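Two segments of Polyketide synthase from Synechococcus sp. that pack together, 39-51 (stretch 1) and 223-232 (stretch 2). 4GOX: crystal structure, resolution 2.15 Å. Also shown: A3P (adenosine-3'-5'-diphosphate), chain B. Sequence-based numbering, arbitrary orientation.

Stretch 1 39-51: LLRVMLAGHPGLY
Stretch 2 (223-232) VLTNICDFLG

Two segments far apart in sequence can be joined mainly by apolar side chains, and here a helix with its following turn packs on a second helix with no hydrogen bond between them. Helices 39-45 and 223-231 (phi/psi around -65/-40, ending at -78/-13 in Leu231) approach to 12.0 Å between axes, their N-to-C directions 68° apart, leaving room for leucine-sized side chains. In register, Leu44 CA lies 8.5 Å from Leu224 CA, and Leu50 CA 9.2 Å from Leu231 CA.

Leu224 (m, t), pointing toward stretch 1, is the hub: its CD2 meets Leu40 CD1 at 3.8 Å and Leu44 CD2 at 3.9 Å, and Met43 SD (m, t, t) lies 3.9 Å from Leu224 CD1 and 4.2 Å from its CD2. The CA-to-CB bonds of Leu40 (t, p) and Leu44 (m, t) point sideways, but their ends come nearer. One turn on, Ile227 (m, t) continues the patch, CD1 3.8 Å from Leu40 CD1 and CG2 4.1 Å from Leu44 CD2.

Beyond, a type I turn from His47 to Leu50 leads into strand 50-51. Gly49 N donates to His47 ND1 (2.8 Å), tying the imidazole (t, chi2 -63°) to the turn; a CB on Gly49 would crowd His47 CE1 at 3.2 Å. His47 CD2 lies 4.3 Å from Cys228 SG (m), an oblique sulfur-aromatic contact. Leu50 CD1 and Leu231 CD1, both from m, t leucines, meet at 4.2 Å. Gly232 (81/27) leaves the helix at positive phi, which favours glycine. All contacting residues are buried; the interface covers 338 Å², both sides summed, most at Leu224.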

# COMPACT_ATOMS: atom_id res chain seq x y z
N LEU A 39 -2.11 -9.00 0.32
CA LEU A 39 -3.40 -9.70 0.41
C LEU A 39 -4.53 -8.70 0.18
O LEU A 39 -5.39 -8.94 -0.66
CB LEU A 39 -3.57 -10.40 1.78
CG LEU A 39 -4.95 -11.04 2.04
CD1 LEU A 39 -5.13 -12.30 1.26
CD2 LEU A 39 -5.17 -11.27 3.52
N LEU A 40 -4.53 -7.57 0.90
CA LEU A 40 -5.59 -6.59 0.70
C LEU A 40 -5.62 -6.05 -0.76
O LEU A 40 -6.69 -5.94 -1.33
CB LEU A 40 -5.48 -5.41 1.68
CG LEU A 40 -6.62 -4.37 1.55
CD1 LEU A 40 -8.01 -5.07 1.63
CD2 LEU A 40 -6.50 -3.29 2.62
N ARG A 41 -4.46 -5.67 -1.31
CA ARG A 41 -4.47 -5.15 -2.67
C ARG A 41 -4.85 -6.18 -3.71
O ARG A 41 -5.48 -5.81 -4.69
CB ARG A 41 -3.21 -4.32 -3.02
CG ARG A 41 -2.05 -5.08 -3.59
CD ARG A 41 -2.10 -5.16 -5.11
NE ARG A 41 -1.08 -6.11 -5.52
CZ ARG A 41 -1.10 -6.81 -6.65
NH1 ARG A 41 -0.13 -7.67 -6.91
NH2 ARG A 41 -2.07 -6.64 -7.53
N VAL A 42 -4.51 -7.47 -3.47
CA VAL A 42 -4.88 -8.56 -4.38
C VAL A 42 -6.39 -8.85 -4.26
O VAL A 42 -7.03 -9.15 -5.27
CB VAL A 42 -3.99 -9.82 -4.24
CG1 VAL A 42 -4.57 -11.00 -5.03
CG2 VAL A 42 -2.56 -9.54 -4.72
N MET A 43 -6.95 -8.72 -3.04
CA MET A 43 -8.39 -8.89 -2.81
C MET A 43 -9.09 -7.78 -3.63
O MET A 43 -9.96 -8.10 -4.43
CB MET A 43 -8.74 -8.72 -1.32
CG MET A 43 -8.45 -9.93 -0.43
SD MET A 43 -8.42 -9.36 1.30
CE MET A 43 -8.76 -10.75 2.12
N LEU A 44 -8.65 -6.50 -3.48
CA LEU A 44 -9.21 -5.34 -4.18
C LEU A 44 -9.13 -5.40 -5.72
O LEU A 44 -10.04 -4.89 -6.38
CB LEU A 44 -8.70 -3.99 -3.63
CG LEU A 44 -8.97 -3.68 -2.14
CD1 LEU A 44 -8.47 -2.31 -1.80
CD2 LEU A 44 -10.48 -3.79 -1.76
N ALA A 45 -8.09 -6.05 -6.29
CA ALA A 45 -7.87 -6.21 -7.74
C ALA A 45 -8.95 -7.03 -8.43
O ALA A 45 -9.15 -6.88 -9.64
CB ALA A 45 -6.51 -6.85 -8.01
N GLY A 46 -9.64 -7.88 -7.66
CA GLY A 46 -10.73 -8.70 -8.18
C GLY A 46 -11.99 -7.90 -8.45
O GLY A 46 -12.85 -8.36 -9.18
N HIS A 47 -12.12 -6.69 -7.85
CA HIS A 47 -13.30 -5.86 -8.06
C HIS A 47 -13.27 -5.20 -9.46
O HIS A 47 -12.27 -4.57 -9.81
CB HIS A 47 -13.41 -4.80 -6.96
CG HIS A 47 -14.75 -4.15 -6.88
ND1 HIS A 47 -15.26 -3.40 -7.93
CD2 HIS A 47 -15.64 -4.13 -5.86
CE1 HIS A 47 -16.45 -2.99 -7.54
NE2 HIS A 47 -16.72 -3.39 -6.29
N PRO A 48 -14.35 -5.32 -10.27
CA PRO A 48 -14.34 -4.70 -11.60
C PRO A 48 -14.31 -3.16 -11.64
O PRO A 48 -13.96 -2.59 -12.68
CB PRO A 48 -15.57 -5.29 -12.29
CG PRO A 48 -16.49 -5.65 -11.18
CD PRO A 48 -15.61 -6.07 -10.04
N GLY A 49 -14.66 -2.51 -10.54
CA GLY A 49 -14.71 -1.05 -10.45
C GLY A 49 -13.47 -0.42 -9.85
O GLY A 49 -13.46 0.79 -9.61
N LEU A 50 -12.43 -1.23 -9.59
CA LEU A 50 -11.18 -0.78 -8.98
C LEU A 50 -10.03 -1.29 -9.81
O LEU A 50 -10.14 -2.31 -10.49
CB LEU A 50 -11.01 -1.32 -7.52
CG LEU A 50 -12.17 -1.16 -6.53
CD1 LEU A 50 -11.85 -1.86 -5.22
CD2 LEU A 50 -12.45 0.29 -6.23
N TYR A 51 -8.92 -0.57 -9.77
CA TYR A 51 -7.70 -1.00 -10.42
C TYR A 51 -6.62 -0.99 -9.33
O TYR A 51 -6.21 0.08 -8.87
CB TYR A 51 -7.33 -0.13 -11.64
CG TYR A 51 -6.17 -0.76 -12.37
CD1 TYR A 51 -6.29 -2.02 -12.95
CD2 TYR A 51 -4.93 -0.14 -12.40
CE1 TYR A 51 -5.20 -2.64 -13.55
CE2 TYR A 51 -3.83 -0.75 -13.00
CZ TYR A 51 -3.98 -2.00 -13.60
OH TYR A 51 -2.94 -2.64 -14.21
N VAL A 223 -15.30 -6.79 6.64
CA VAL A 223 -14.26 -5.77 6.50
C VAL A 223 -14.22 -5.19 5.07
O VAL A 223 -14.22 -3.97 4.91
CB VAL A 223 -12.89 -6.28 7.02
CG1 VAL A 223 -11.76 -5.28 6.75
CG2 VAL A 223 -12.98 -6.59 8.51
N LEU A 224 -14.19 -6.05 4.05
CA LEU A 224 -14.17 -5.61 2.66
C LEU A 224 -15.45 -4.85 2.28
O LEU A 224 -15.38 -3.96 1.45
CB LEU A 224 -13.86 -6.77 1.70
CG LEU A 224 -12.40 -7.30 1.77
CD1 LEU A 224 -12.32 -8.77 1.35
CD2 LEU A 224 -11.46 -6.44 0.94
N THR A 225 -16.60 -5.16 2.92
CA THR A 225 -17.86 -4.43 2.71
C THR A 225 -17.67 -2.99 3.19
O THR A 225 -18.02 -2.07 2.47
CB THR A 225 -19.04 -5.18 3.36
OG1 THR A 225 -19.32 -6.33 2.56
CG2 THR A 225 -20.30 -4.33 3.50
N ASN A 226 -17.05 -2.81 4.38
CA ASN A 226 -16.75 -1.50 4.95
C ASN A 226 -15.79 -0.71 4.05
O ASN A 226 -15.96 0.51 3.87
CB ASN A 226 -16.16 -1.63 6.35
CG ASN A 226 -17.12 -2.16 7.38
OD1 ASN A 226 -18.33 -1.95 7.32
ND2 ASN A 226 -16.57 -2.82 8.39
N ILE A 227 -14.78 -1.40 3.48
CA ILE A 227 -13.79 -0.79 2.57
C ILE A 227 -14.52 -0.30 1.30
O ILE A 227 -14.28 0.82 0.87
CB ILE A 227 -12.60 -1.74 2.27
CG1 ILE A 227 -11.78 -2.00 3.55
CG2 ILE A 227 -11.72 -1.16 1.17
CD1 ILE A 227 -10.69 -3.04 3.39
N CYS A 228 -15.43 -1.15 0.74
CA CYS A 228 -16.25 -0.85 -0.43
C CYS A 228 -17.14 0.38 -0.19
O CYS A 228 -17.25 1.24 -1.08
CB CYS A 228 -17.08 -2.07 -0.84
SG CYS A 228 -16.12 -3.37 -1.67
N ASP A 229 -17.75 0.46 1.01
CA ASP A 229 -18.60 1.59 1.40
C ASP A 229 -17.76 2.86 1.45
O ASP A 229 -18.21 3.92 1.00
CB ASP A 229 -19.27 1.33 2.77
CG ASP A 229 -20.31 0.20 2.79
OD1 ASP A 229 -20.82 -0.17 1.69
OD2 ASP A 229 -20.61 -0.30 3.89
N PHE A 230 -16.51 2.74 1.97
CA PHE A 230 -15.56 3.85 2.07
C PHE A 230 -15.14 4.36 0.69
O PHE A 230 -15.14 5.57 0.46
CB PHE A 230 -14.34 3.42 2.90
CG PHE A 230 -13.22 4.44 2.96
CD1 PHE A 230 -13.36 5.61 3.68
CD2 PHE A 230 -12.00 4.18 2.34
CE1 PHE A 230 -12.31 6.54 3.74
CE2 PHE A 230 -10.96 5.11 2.39
CZ PHE A 230 -11.12 6.29 3.09
N LEU A 231 -14.82 3.43 -0.23
CA LEU A 231 -14.40 3.74 -1.61
C LEU A 231 -15.56 4.12 -2.54
O LEU A 231 -15.32 4.62 -3.64
CB LEU A 231 -13.60 2.57 -2.20
CG LEU A 231 -12.30 2.18 -1.47
CD1 LEU A 231 -11.70 0.92 -2.08
CD2 LEU A 231 -11.29 3.32 -1.46
N GLY A 232 -16.81 3.88 -2.11
CA GLY A 232 -18.01 4.19 -2.87
C GLY A 232 -18.37 3.18 -3.94
O GLY A 232 -19.01 3.53 -4.93
P1 A3P B . 4.33 -13.73 6.54
O1P A3P B . 5.71 -13.34 7.01
O2P A3P B . 4.37 -14.46 5.21
O3P A3P B . 3.43 -14.32 7.60
P2 A3P B . 2.70 -7.46 3.27
O4P A3P B . 2.18 -6.13 3.76
O5P A3P B . 4.19 -7.62 3.22
O6P A3P B . 1.97 -7.94 2.04
O5' A3P B . 2.26 -8.53 4.38
C5' A3P B . 2.81 -9.85 4.39
C4' A3P B . 2.00 -10.72 5.34
O4' A3P B . 0.63 -10.81 4.95
C3' A3P B . 2.44 -12.17 5.41
O3' A3P B . 3.59 -12.32 6.23
C2' A3P B . 1.21 -12.88 5.93
O2' A3P B . 1.20 -12.96 7.36
C1' A3P B . 0.05 -12.01 5.48
N9 A3P B . -0.66 -12.75 4.42
C8 A3P B . -0.20 -12.95 3.15
N7 A3P B . -1.06 -13.72 2.44
C5 A3P B . -2.08 -14.01 3.26
C6 A3P B . -3.31 -14.82 3.15
N6 A3P B . -3.60 -15.41 1.98
N1 A3P B . -4.13 -14.90 4.23
C2 A3P B . -3.85 -14.28 5.40
N3 A3P B . -2.72 -13.56 5.59
C4 A3P B . -1.82 -13.39 4.57